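Local coordinates for endo-1,4-beta-mannanase (Eisenia fetida, PDB 5Y6T), which is an earthworm glycoside hydrolase of family 5 that probably cleaves internal beta-1,4-mannosidic linkages in mannan chains, at residues Q6-Q11 and E20-S25; L15-E20 and I360-Q365; R57-G62 and N109-F114; Q101-A106 and S151-K156. All coordinates share one frame; numbering follows the deposited sequence. Where two conformers were deposited one is given.

Contact 1. Residues Q6-Q11 and E20-S25; sequences QFLDVQ and EKVFMS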
loop_
_atom_site.group_PDB
_atom_site.type_symbol
_atom_site.label_atom_id
_atom_site.label_comp_id
_atom_site.label_asym_id
_atom_site.label_seq_id
_atom_site.Cartn_x
_atom_site.Cartn_y
_atom_site.Cartn_z
ATOM N N GLN A 6 17.895 -13.069 0.694
ATOM C CA GLN A 6 17.209 -12.165 1.584
ATOM C C GLN A 6 16.143 -11.240 0.897
ATOM O O GLN A 6 16.395 -10.567 -0.099
ATOM C CB GLN A 6 18.225 -11.321 2.370
ATOM C CG GLN A 6 19.066 -12.147 3.332
ATOM C CD GLN A 6 18.230 -12.843 4.391
ATOM O OE1 GLN A 6 17.349 -12.230 4.989
ATOM N NE2 GLN A 6 18.509 -14.129 4.636
ATOM N N PHE A 7 14.961 -11.196 1.509
ATOM C CA PHE A 7 13.904 -10.285 1.098
ATOM C C PHE A 7 13.516 -9.395 2.294
ATOM O O PHE A 7 13.883 -9.670 3.410
ATOM C CB PHE A 7 12.692 -11.103 0.699
ATOM C CG PHE A 7 12.954 -12.047 -0.445
ATOM C CD1 PHE A 7 13.377 -13.367 -0.202
ATOM C CD2 PHE A 7 12.791 -11.628 -1.764
ATOM C CE1 PHE A 7 13.600 -14.240 -1.242
ATOM C CE2 PHE A 7 13.022 -12.494 -2.827
ATOM C CZ PHE A 7 13.428 -13.813 -2.572
ATOM N N LEU A 8 12.822 -8.302 2.013
ATOM C CA LEU A 8 12.455 -7.357 3.064
ATOM C C LEU A 8 11.656 -8.125 4.126
ATOM O O LEU A 8 10.822 -8.978 3.769
ATOM C CB LEU A 8 11.678 -6.216 2.426
ATOM C CG LEU A 8 11.507 -4.951 3.208
ATOM C CD1 LEU A 8 12.867 -4.316 3.403
ATOM C CD2 LEU A 8 10.538 -4.101 2.386
ATOM N N ASP A 9 11.956 -7.913 5.425
ATOM C CA ASP A 9 11.178 -8.572 6.463
ATOM C C ASP A 9 10.994 -7.673 7.690
ATOM O O ASP A 9 11.390 -6.498 7.658
ATOM C CB ASP A 9 11.717 -9.973 6.783
ATOM C CG ASP A 9 12.914 -9.963 7.686
ATOM O OD1 ASP A 9 13.666 -8.991 7.642
ATOM O OD2 ASP A 9 13.107 -10.955 8.427
ATOM N N VAL A 10 10.311 -8.201 8.697
ATOM C CA VAL A 10 9.998 -7.455 9.930
ATOM C C VAL A 10 10.426 -8.284 11.147
ATOM O O VAL A 10 10.018 -9.441 11.326
ATOM C CB VAL A 10 8.502 -7.081 10.011
ATOM C CG1 VAL A 10 8.146 -6.494 11.391
ATOM C CG2 VAL A 10 8.113 -6.133 8.908
ATOM N N GLN A 11 11.179 -7.648 12.022
ATOM C CA GLN A 11 11.590 -8.261 13.297
ATOM C C GLN A 11 11.695 -7.242 14.365
ATOM O O GLN A 11 12.144 -6.127 14.120
ATOM C CB GLN A 11 12.927 -8.978 13.151
ATOM C CG GLN A 11 12.872 -10.205 12.244
ATOM C CD GLN A 11 11.917 -11.286 12.749
ATOM O OE1 GLN A 11 11.641 -11.387 13.955
ATOM N NE2 GLN A 11 11.358 -12.073 11.810
ATOM N N GLU A 20 19.777 -5.666 8.792
ATOM C CA GLU A 20 19.877 -4.263 9.044
ATOM C C GLU A 20 18.505 -3.541 8.972
ATOM O O GLU A 20 17.650 -3.867 8.125
ATOM C CB GLU A 20 20.840 -3.733 7.991
ATOM C CG GLU A 20 21.133 -2.242 8.016
ATOM C CD GLU A 20 22.322 -1.857 7.111
ATOM O OE1 GLU A 20 22.391 -2.371 5.981
ATOM O OE2 GLU A 20 23.183 -1.041 7.536
ATOM N N LYS A 21 18.305 -2.581 9.854
ATOM C CA LYS A 21 17.110 -1.755 9.749
ATOM C C LYS A 21 17.174 -0.899 8.498
ATOM O O LYS A 21 18.228 -0.284 8.173
ATOM C CB LYS A 21 16.919 -0.867 10.967
ATOM C CG LYS A 21 15.694 0.034 10.879
ATOM C CD LYS A 21 15.702 1.037 12.037
ATOM C CE LYS A 21 14.441 1.829 12.153
ATOM N NZ LYS A 21 13.323 1.029 12.656
ATOM N N VAL A 22 16.073 -0.895 7.760
ATOM C CA VAL A 22 15.996 -0.124 6.484
ATOM C C VAL A 22 14.755 0.755 6.535
ATOM O O VAL A 22 13.787 0.417 7.170
ATOM C CB VAL A 22 15.981 -1.046 5.241
ATOM C CG1 VAL A 22 17.357 -1.691 5.088
ATOM C CG2 VAL A 22 14.927 -2.146 5.318
ATOM N N PHE A 23 14.800 1.870 5.806
ATOM C CA PHE A 23 13.683 2.805 5.741
ATOM C C PHE A 23 13.250 2.932 4.283
ATOM O O PHE A 23 14.081 3.187 3.446
ATOM C CB PHE A 23 14.157 4.149 6.261
ATOM C CG PHE A 23 13.104 5.222 6.273
ATOM C CD1 PHE A 23 12.903 6.007 5.161
ATOM C CD2 PHE A 23 12.282 5.405 7.402
ATOM C CE1 PHE A 23 11.925 7.005 5.163
ATOM C CE2 PHE A 23 11.330 6.418 7.418
ATOM C CZ PHE A 23 11.195 7.234 6.327
ATOM N N MET A 24 11.959 2.803 3.991
ATOM C CA MET A 24 11.529 2.895 2.608
ATOM C C MET A 24 11.239 4.361 2.259
ATOM O O MET A 24 10.224 4.933 2.675
ATOM C CB MET A 24 10.232 2.066 2.389
ATOM C CG MET A 24 10.380 0.598 2.725
ATOM S SD MET A 24 11.461 -0.303 1.605
ATOM C CE MET A 24 13.027 -0.221 2.496
ATOM N N SER A 25 12.112 4.960 1.459
ATOM C CA SER A 25 11.976 6.334 1.046
ATOM C C SER A 25 11.708 6.413 -0.441
ATOM O O SER A 25 12.477 5.899 -1.193
ATOM C CB SER A 25 13.234 7.128 1.364
ATOM O OG SER A 25 13.165 8.465 0.937
#

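Contact 2. Residues L15-E20 and I360-Q365; sequences LRLNGE and IDIILQ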
loop_
_atom_site.group_PDB
_atom_site.type_symbol
_atom_site.label_atom_id
_atom_site.label_comp_id
_atom_site.label_asym_id
_atom_site.label_seq_id
_atom_site.Cartn_x
_atom_site.Cartn_y
_atom_site.Cartn_z
ATOM N N LEU A 15 11.524 -2.747 10.337
ATOM C CA LEU A 15 11.724 -3.225 8.983
ATOM C C LEU A 15 13.210 -3.481 8.740
ATOM O O LEU A 15 14.078 -2.620 8.976
ATOM C CB LEU A 15 11.254 -2.164 8.006
ATOM C CG LEU A 15 11.057 -2.577 6.565
ATOM C CD1 LEU A 15 9.904 -3.561 6.415
ATOM C CD2 LEU A 15 10.728 -1.311 5.747
ATOM N N ARG A 16 13.495 -4.680 8.211
ATOM C CA ARG A 16 14.837 -5.134 8.055
ATOM C C ARG A 16 15.107 -5.760 6.699
ATOM O O ARG A 16 14.227 -6.367 6.037
ATOM C CB ARG A 16 15.174 -6.156 9.136
ATOM C CG ARG A 16 15.075 -5.555 10.512
ATOM C CD ARG A 16 15.958 -6.220 11.475
ATOM N NE ARG A 16 15.840 -5.570 12.767
ATOM C CZ ARG A 16 16.063 -6.182 13.923
ATOM N NH1 ARG A 16 16.376 -7.476 13.951
ATOM N NH2 ARG A 16 15.934 -5.495 15.046
ATOM N N LEU A 17 16.333 -5.579 6.266
ATOM C CA LEU A 17 16.799 -6.248 5.040
ATOM C C LEU A 17 18.189 -6.723 5.384
ATOM O O LEU A 17 19.063 -5.956 5.734
ATOM C CB LEU A 17 16.812 -5.308 3.873
ATOM C CG LEU A 17 17.244 -5.990 2.567
ATOM C CD1 LEU A 17 16.328 -7.117 2.138
ATOM C CD2 LEU A 17 17.366 -4.856 1.556
ATOM N N ASN A 18 18.376 -8.043 5.250
ATOM C CA ASN A 18 19.615 -8.723 5.635
ATOM C C ASN A 18 19.686 -8.420 7.152
ATOM O O ASN A 18 18.623 -8.458 7.839
ATOM C CB ASN A 18 20.779 -8.223 4.757
ATOM C CG ASN A 18 21.945 -9.246 4.599
ATOM O OD1 ASN A 18 23.014 -8.879 4.080
ATOM N ND2 ASN A 18 21.747 -10.500 5.033
ATOM N N GLY A 19 20.830 -8.086 7.711
ATOM C CA GLY A 19 20.841 -7.835 9.168
ATOM C C GLY A 19 20.105 -6.587 9.703
ATOM O O GLY A 19 19.785 -6.491 10.895
ATOM N N GLU A 20 19.777 -5.666 8.792
ATOM C CA GLU A 20 19.877 -4.263 9.044
ATOM C C GLU A 20 18.505 -3.541 8.972
ATOM O O GLU A 20 17.650 -3.867 8.125
ATOM C CB GLU A 20 20.840 -3.733 7.991
ATOM C CG GLU A 20 21.133 -2.242 8.016
ATOM C CD GLU A 20 22.322 -1.857 7.111
ATOM O OE1 GLU A 20 22.391 -2.371 5.981
ATOM O OE2 GLU A 20 23.183 -1.041 7.536
ATOM N N ILE A 360 19.005 3.980 4.076
ATOM C CA ILE A 360 18.345 4.492 2.882
ATOM C C ILE A 360 18.994 3.938 1.622
ATOM O O ILE A 360 18.265 3.456 0.734
ATOM C CB ILE A 360 18.382 6.054 2.837
ATOM C CG1 ILE A 360 17.666 6.631 4.065
ATOM C CG2 ILE A 360 17.851 6.583 1.509
ATOM C CD1 ILE A 360 16.155 6.567 4.009
ATOM N N ASP A 361 20.349 3.945 1.535
ATOM C CA ASP A 361 21.002 3.571 0.265
ATOM C C ASP A 361 21.136 2.050 0.241
ATOM O O ASP A 361 22.196 1.479 0.533
ATOM C CB ASP A 361 22.411 4.200 0.086
ATOM C CG ASP A 361 22.387 5.742 0.076
ATOM O OD1 ASP A 361 21.310 6.407 -0.026
ATOM O OD2 ASP A 361 23.461 6.332 0.201
ATOM N N ILE A 362 20.052 1.393 -0.090
ATOM C CA ILE A 362 19.978 -0.047 -0.062
ATOM C C ILE A 362 20.606 -0.625 -1.322
ATOM O O ILE A 362 20.551 -0.017 -2.404
ATOM C CB ILE A 362 18.497 -0.430 0.066
ATOM C CG1 ILE A 362 17.996 -0.038 1.446
ATOM C CG2 ILE A 362 18.286 -1.922 -0.155
ATOM C CD1 ILE A 362 16.494 0.056 1.516
ATOM N N ILE A 363 21.159 -1.834 -1.172
ATOM C CA ILE A 363 21.758 -2.585 -2.289
ATOM C C ILE A 363 21.126 -3.958 -2.243
ATOM O O ILE A 363 21.175 -4.665 -1.244
ATOM C CB ILE A 363 23.282 -2.669 -2.159
ATOM C CG1 ILE A 363 23.876 -1.271 -2.272
ATOM C CG2 ILE A 363 23.856 -3.497 -3.279
ATOM C CD1 ILE A 363 23.895 -0.664 -3.646
ATOM N N LEU A 364 20.395 -4.261 -3.286
ATOM C CA LEU A 364 19.674 -5.486 -3.369
ATOM C C LEU A 364 20.483 -6.728 -3.695
ATOM O O LEU A 364 20.036 -7.794 -3.364
ATOM C CB LEU A 364 18.504 -5.354 -4.354
ATOM C CG LEU A 364 17.526 -4.289 -3.836
ATOM C CD1 LEU A 364 16.381 -4.296 -4.803
ATOM C CD2 LEU A 364 16.963 -4.587 -2.460
ATOM N N GLN A 365 21.657 -6.579 -4.283
ATOM C CA GLN A 365 22.567 -7.724 -4.517
ATOM C C GLN A 365 22.882 -8.494 -3.236
ATOM O O GLN A 365 23.484 -7.956 -2.301
ATOM C CB GLN A 365 23.881 -7.284 -5.206
ATOM C CG GLN A 365 25.003 -6.833 -4.264
ATOM C CD GLN A 365 26.329 -6.587 -4.970
ATOM O OE1 GLN A 365 27.022 -7.536 -5.363
ATOM N NE2 GLN A 365 26.696 -5.317 -5.120
#

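Contact 3. Residues R57-G62 and N109-F114; sequences RIKAEG and NNVLVF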
loop_
_atom_site.group_PDB
_atom_site.type_symbol
_atom_site.label_atom_id
_atom_site.label_comp_id
_atom_site.label_asym_id
_atom_site.label_seq_id
_atom_site.Cartn_x
_atom_site.Cartn_y
_atom_site.Cartn_z
ATOM N N ARG A 57 14.420 7.431 -12.298
ATOM C CA ARG A 57 14.371 8.803 -11.817
ATOM C C ARG A 57 14.233 8.846 -10.307
ATOM O O ARG A 57 14.904 9.634 -9.665
ATOM C CB ARG A 57 13.271 9.556 -12.509
ATOM C CG ARG A 57 13.598 9.730 -14.000
ATOM C CD ARG A 57 12.860 10.878 -14.632
ATOM N NE ARG A 57 11.436 10.667 -14.767
ATOM C CZ ARG A 57 10.496 11.470 -14.295
ATOM N NH1 ARG A 57 10.806 12.538 -13.597
ATOM N NH2 ARG A 57 9.223 11.190 -14.523
ATOM N N ILE A 58 13.467 7.898 -9.739
ATOM C CA ILE A 58 13.381 7.804 -8.281
ATOM C C ILE A 58 14.733 7.456 -7.663
ATOM O O ILE A 58 15.166 8.136 -6.718
ATOM C CB ILE A 58 12.246 6.830 -7.868
ATOM C CG1 ILE A 58 10.904 7.485 -8.178
ATOM C CG2 ILE A 58 12.426 6.440 -6.400
ATOM C CD1 ILE A 58 9.711 6.585 -8.073
ATOM N N LYS A 59 15.399 6.445 -8.196
ATOM C CA LYS A 59 16.683 6.060 -7.674
ATOM C C LYS A 59 17.675 7.194 -7.817
ATOM O O LYS A 59 18.506 7.422 -6.938
ATOM C CB LYS A 59 17.181 4.744 -8.266
ATOM C CG LYS A 59 18.556 4.317 -7.735
ATOM C CD LYS A 59 18.448 3.867 -6.255
ATOM C CE LYS A 59 19.145 4.772 -5.244
ATOM N NZ LYS A 59 18.841 4.378 -3.823
ATOM N N ALA A 60 17.664 7.855 -8.970
ATOM C CA ALA A 60 18.597 8.974 -9.209
ATOM C C ALA A 60 18.523 10.110 -8.162
ATOM O O ALA A 60 19.542 10.707 -7.866
ATOM C CB ALA A 60 18.426 9.532 -10.587
ATOM N N GLU A 61 17.343 10.306 -7.562
ATOM C CA GLU A 61 17.084 11.337 -6.579
ATOM C C GLU A 61 17.383 10.854 -5.168
ATOM O O GLU A 61 17.310 11.633 -4.188
ATOM C CB GLU A 61 15.621 11.794 -6.700
ATOM C CG GLU A 61 15.235 12.430 -8.014
ATOM C CD GLU A 61 16.009 13.652 -8.428
ATOM O OE1 GLU A 61 16.740 14.255 -7.607
ATOM O OE2 GLU A 61 15.821 13.997 -9.654
ATOM N N GLY A 62 17.715 9.582 -5.066
ATOM C CA GLY A 62 18.003 8.948 -3.769
ATOM C C GLY A 62 16.917 8.111 -3.125
ATOM O O GLY A 62 17.106 7.587 -2.024
ATOM N N ASN A 109 18.083 -1.347 -10.472
ATOM C CA ASN A 109 18.238 -0.021 -9.865
ATOM C C ASN A 109 18.176 0.082 -8.365
ATOM O O ASN A 109 18.128 1.150 -7.795
ATOM C CB ASN A 109 17.189 0.843 -10.537
ATOM C CG ASN A 109 17.555 1.158 -11.971
ATOM O OD1 ASN A 109 18.292 2.098 -12.198
ATOM N ND2 ASN A 109 16.991 0.431 -12.934
ATOM N N ASN A 110 18.173 -1.063 -7.696
ATOM C CA ASN A 110 18.107 -1.134 -6.250
ATOM C C ASN A 110 16.893 -0.424 -5.612
ATOM O O ASN A 110 17.035 0.338 -4.644
ATOM C CB ASN A 110 19.385 -0.657 -5.605
ATOM C CG ASN A 110 20.562 -1.548 -5.968
ATOM O OD1 ASN A 110 20.550 -2.767 -5.667
ATOM N ND2 ASN A 110 21.584 -0.953 -6.597
ATOM N N VAL A 111 15.758 -0.596 -6.261
ATOM C CA VAL A 111 14.479 -0.035 -5.802
ATOM C C VAL A 111 13.506 -1.174 -5.465
ATOM O O VAL A 111 13.328 -2.109 -6.247
ATOM C CB VAL A 111 13.875 0.815 -6.916
ATOM C CG1 VAL A 111 12.463 1.252 -6.640
ATOM C CG2 VAL A 111 14.772 2.001 -7.203
ATOM N N LEU A 112 12.949 -1.096 -4.251
ATOM C CA LEU A 112 11.943 -2.005 -3.754
ATOM C C LEU A 112 10.542 -1.554 -4.175
ATOM O O LEU A 112 10.151 -0.397 -3.994
ATOM C CB LEU A 112 12.031 -2.068 -2.236
ATOM C CG LEU A 112 13.236 -2.935 -1.756
ATOM C CD1 LEU A 112 13.585 -2.693 -0.287
ATOM C CD2 LEU A 112 13.001 -4.412 -2.026
ATOM N N VAL A 113 9.762 -2.491 -4.670
ATOM C CA VAL A 113 8.434 -2.242 -5.237
ATOM C C VAL A 113 7.349 -2.788 -4.319
ATOM O O VAL A 113 7.405 -3.945 -3.904
ATOM C CB VAL A 113 8.327 -2.925 -6.601
ATOM C CG1 VAL A 113 6.946 -2.804 -7.212
ATOM C CG2 VAL A 113 9.318 -2.236 -7.591
ATOM N N PHE A 114 6.351 -1.956 -4.054
ATOM C CA PHE A 114 5.174 -2.330 -3.290
ATOM C C PHE A 114 3.974 -2.254 -4.195
ATOM O O PHE A 114 3.688 -1.196 -4.762
ATOM C CB PHE A 114 5.054 -1.470 -2.030
ATOM C CG PHE A 114 6.223 -1.678 -1.071
ATOM C CD1 PHE A 114 7.480 -1.101 -1.314
ATOM C CD2 PHE A 114 6.114 -2.544 -0.010
ATOM C CE1 PHE A 114 8.584 -1.331 -0.458
ATOM C CE2 PHE A 114 7.201 -2.767 0.832
ATOM C CZ PHE A 114 8.443 -2.205 0.571
HETATM O O HOH W 1 18.520 1.662 -3.075
#

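Contact 4. Residues Q101-A106 and S151-K156; sequences QFLDVA and SALSGK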
loop_
_atom_site.group_PDB
_atom_site.type_symbol
_atom_site.label_atom_id
_atom_site.label_comp_id
_atom_site.label_asym_id
_atom_site.label_seq_id
_atom_site.Cartn_x
_atom_site.Cartn_y
_atom_site.Cartn_z
ATOM N N GLN A 101 8.908 -7.803 -15.638
ATOM C CA GLN A 101 9.792 -6.869 -16.351
ATOM C C GLN A 101 10.055 -5.644 -15.449
ATOM O O GLN A 101 11.199 -5.207 -15.256
ATOM C CB GLN A 101 9.146 -6.401 -17.632
ATOM C CG GLN A 101 9.071 -7.387 -18.795
ATOM C CD GLN A 101 8.620 -6.684 -20.071
ATOM O OE1 GLN A 101 9.291 -5.765 -20.554
ATOM N NE2 GLN A 101 7.389 -6.986 -20.508
ATOM N N PHE A 102 8.984 -5.162 -14.832
ATOM C CA PHE A 102 9.063 -3.947 -13.982
ATOM C C PHE A 102 9.983 -4.229 -12.768
ATOM O O PHE A 102 10.910 -3.484 -12.480
ATOM C CB PHE A 102 7.655 -3.570 -13.544
ATOM C CG PHE A 102 7.584 -2.304 -12.730
ATOM C CD1 PHE A 102 7.750 -1.074 -13.353
ATOM C CD2 PHE A 102 7.197 -2.346 -11.417
ATOM C CE1 PHE A 102 7.647 0.098 -12.653
ATOM C CE2 PHE A 102 7.053 -1.178 -10.702
ATOM C CZ PHE A 102 7.249 0.059 -11.317
ATOM N N LEU A 103 9.796 -5.396 -12.171
ATOM C CA LEU A 103 10.574 -5.819 -11.042
ATOM C C LEU A 103 12.011 -6.116 -11.378
ATOM O O LEU A 103 12.907 -5.845 -10.560
ATOM C CB LEU A 103 9.949 -7.043 -10.360
ATOM C CG LEU A 103 8.621 -6.787 -9.646
ATOM C CD1 LEU A 103 7.840 -8.019 -9.394
ATOM C CD2 LEU A 103 8.862 -6.077 -8.319
ATOM N N ASP A 104 12.258 -6.618 -12.590
ATOM C CA ASP A 104 13.653 -6.785 -13.005
ATOM C C ASP A 104 14.381 -5.437 -13.137
ATOM O O ASP A 104 15.568 -5.356 -12.814
ATOM C CB ASP A 104 13.719 -7.583 -14.326
ATOM C CG ASP A 104 13.317 -9.014 -14.191
ATOM O OD1 ASP A 104 13.151 -9.595 -13.037
ATOM O OD2 ASP A 104 13.203 -9.601 -15.277
ATOM N N VAL A 105 13.685 -4.428 -13.690
ATOM C CA VAL A 105 14.249 -3.065 -13.760
ATOM C C VAL A 105 14.475 -2.492 -12.354
ATOM O O VAL A 105 15.513 -1.903 -12.051
ATOM C CB VAL A 105 13.446 -2.178 -14.663
ATOM C CG1 VAL A 105 14.001 -0.780 -14.661
ATOM C CG2 VAL A 105 13.566 -2.707 -16.110
ATOM N N ALA A 106 13.507 -2.739 -11.460
ATOM C CA ALA A 106 13.654 -2.247 -10.083
ATOM C C ALA A 106 14.878 -2.884 -9.448
ATOM O O ALA A 106 15.645 -2.179 -8.754
ATOM C CB ALA A 106 12.391 -2.543 -9.290
ATOM N N SER A 151 2.908 -16.432 -6.689
ATOM C CA SER A 151 3.891 -17.554 -6.720
ATOM C C SER A 151 4.984 -17.332 -7.769
ATOM O O SER A 151 6.156 -17.502 -7.571
ATOM C CB SER A 151 3.114 -18.878 -7.019
ATOM O OG SER A 151 4.065 -19.971 -7.092
ATOM N N ALA A 152 4.577 -16.953 -8.972
ATOM C CA ALA A 152 5.506 -16.785 -10.048
ATOM C C ALA A 152 6.475 -15.652 -9.704
ATOM O O ALA A 152 7.592 -15.687 -10.185
ATOM C CB ALA A 152 4.763 -16.448 -11.341
ATOM N N LEU A 153 5.996 -14.600 -9.014
ATOM C CA LEU A 153 6.844 -13.444 -8.683
ATOM C C LEU A 153 7.653 -13.557 -7.399
ATOM O O LEU A 153 8.301 -12.591 -6.934
ATOM C CB LEU A 153 6.002 -12.126 -8.705
ATOM C CG LEU A 153 5.396 -11.866 -10.056
ATOM C CD1 LEU A 153 4.507 -10.640 -9.875
ATOM C CD2 LEU A 153 6.431 -11.593 -11.115
ATOM N N SER A 154 7.531 -14.720 -6.752
ATOM C CA SER A 154 8.064 -14.950 -5.384
ATOM C C SER A 154 9.553 -14.994 -5.277
ATOM O O SER A 154 10.066 -15.044 -4.187
ATOM C CB SER A 154 7.506 -16.275 -4.814
ATOM O OG SER A 154 7.979 -17.411 -5.534
ATOM N N GLY A 155 10.233 -15.004 -6.421
ATOM C CA GLY A 155 11.683 -14.934 -6.414
ATOM C C GLY A 155 12.293 -13.602 -6.793
ATOM O O GLY A 155 13.498 -13.417 -6.705
ATOM N N LYS A 156 11.447 -12.607 -7.063
ATOM C CA LYS A 156 11.935 -11.317 -7.519
ATOM C C LYS A 156 12.426 -10.544 -6.274
ATOM O O LYS A 156 11.672 -10.182 -5.378
ATOM C CB LYS A 156 10.831 -10.550 -8.218
ATOM C CG LYS A 156 10.312 -11.209 -9.465
ATOM C CD LYS A 156 11.341 -11.232 -10.541
ATOM C CE LYS A 156 10.790 -11.918 -11.778
ATOM N NZ LYS A 156 11.846 -12.029 -12.839
HETATM O O HOH W 2 11.315 -11.828 -15.706
#

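Contact 1. Residues Q6-Q11 and E20-S25
L8 meets V22 and M24 with no ring between the two segments; the flat group that adjoins the contact is the ring of F114, which packs on both L8 and M24 from a barrel strand. The ring of F23 has S25 CB at its edge, in plane, and Y316 meets it edge-to-face. V22 and M24, two residues apart, both point toward L8, while F23 between them takes no part. The isobutyl fork of L8 splits its work between the two. CD1 approaches V22 CG2 to 3.6 Å, the two side chains running at a slant, and CD2 lies 4.0 Å from M24 SD, the leucine and methionine side chains lying alongside each other and pointing opposite ways. L8 has CG anti to its nitrogen (chi1 -164°), which brings the fork close although its first bond leaves at an angle to the other segment. M24 is bent at chi2 (-68°) and chi3, turning its sulfur and methyl to L8. Such an unbranched, flexible chain can bend to follow L8, whereas valine offers a methyl close to the backbone. No hydrogen bond crosses, so cohesion here rests on buried hydrocarbon and sulfur surfaces, consistent with an N-terminal hairpin sealing the barrel floor.

Contact 2. Residues L15-E20 and I360-Q365
The backbone N of L17, the residue whose side chain reaches I362 and L364, donates to E20 O at 2.8 Å; the return bond, E20 N to L17 O, is longer at 3.2 Å. The pair closes a type II' turn through N18 and G19. N18 takes the positive phi of its first corner (61°), which asparagine tolerates better than most residues, and glycine follows at the second. The turn sets the backbone at the end of strand 14-17, and the side chain of L17, with CG anti to the backbone N (chi1 -178°), then extends to the C-terminal tail. A single methyl does the touching: L17 CD2 lies 3.5 Å from I362 CG2 and 4.0 Å from L364 CD2. Leucine meets isoleucine at a slant and the second leucine at about a right angle. I362 is the third residue of an inverse gamma turn centred on D361, and its beta-branch offers a methyl close to the backbone, while L364 reaches in with the end of its chain. With no polar bond across, tail and hairpin meet here by hydrocarbon packing alone, to which strand 20-28 adds V22 against L17 and M24 against I362.

Contact 3. Residues R57-G62 and N109-F114
Two helix endings meet where K59, in the last turn of helix 42-60, leans on the chain leaving helix 95-108. Both ends are Schellman motifs. G62 closes the first with a phi of 100°, at which a side chain would press on the preceding carbonyl; N110 closes the second with a phi of 56°, which asparagine accepts readily. K59 brings the two together with its hydrocarbon stem. CG and CD lie against N109 O, with K59 CD 3.1 Å from that oxygen, a tight approach for a carbon that makes no conventional hydrogen bond. Nearer the backbone, K59 CB packs against V111 CG2 at 3.8 Å, the beta-branched valine giving a methyl at the point where the chain turns into the barrel. The lysine bends at chi2 and again at chi3 (-113°), the latter away from a staggered value, and its amino group thereby turns back to G63 O. K59 NZ also donates to a water at 2.8 Å; that water lies by N110 O as well, but at a separation too short for a secure bond, so this leg of the bridge is doubtful. A positive charge among carbonyl oxygens at two helix C-termini is probably favourable. The asparagines use their own amides elsewhere: N109 ND2 bonds V105 O, and N110 OD1 receives L364 N. The contact thus joins neighbouring helices 42-60 and 95-108 near the base of the barrel, just before strand 112-119 pairs with strand 65-72, while helix 338-348 packs beside I58 and E61.

Contact 4. Residues Q101-A106 and S151-K156
L103, L153 and the stem of K156 form the packed side of this contact, whereas D104 and the lysine amino group make its solvent-facing side. On the inner side L103 CD1 sits 4.2 Å from L153 CD2 and 4.0 Å from K156 CG, so one methyl serves both neighbours. The lysine bends at chi2 (-67°) and then runs straight, laying its first methylenes at an angle over the leucine and carrying its charge outward. There K156 NZ bonds D104 OD1 at 2.8 Å, reaching the syn lone pair of that oxygen in a salt bridge. A water spans the same groups, accepting from K156 NZ at 2.9 Å and donating to D104 OD2 at 3.0 Å, so both carboxylate oxygens are engaged. Lysine suits this border because its chain is apolar and its end charged; an alanine here would probably leave D104 without its charge partner and uncover one side of L103. The loop that carries K156 is kept in shape by a type I turn from L153 to K156 and by S151 O, which accepts from S154 OG at 2.7 Å and from S154 N. The contact ties the middle of helix 95-108 to the exit from helix 135-152. Both leucines rest on L159 of strand 159-163, and L103 also touches V113 of strand 112-119, as helices do on the outside of a beta/alpha barrel.

Contacts 1 and 2 share E20, and both are buried and wholly apolar across their segments; strands 9-11, 14-17 and 20-28, which supply three of their four segments, are neighbours in one sheet, whereas 360-365 is irregular tail. Contacts 3 and 4 are only partly buried: contact 4 joins two helices of the outer layer, and contact 3 joins a helix end to the loop entering a barrel strand. In each a lysine combines apolar packing with a polar end, met by a backbone carbonyl and water in contact 3, by a carboxylate and water in contact 4. V111 N, probably bonded to A106 O, connects these two. F114 joins contact 3 to contact 1, and the L364 amide ties contact 2 to N110.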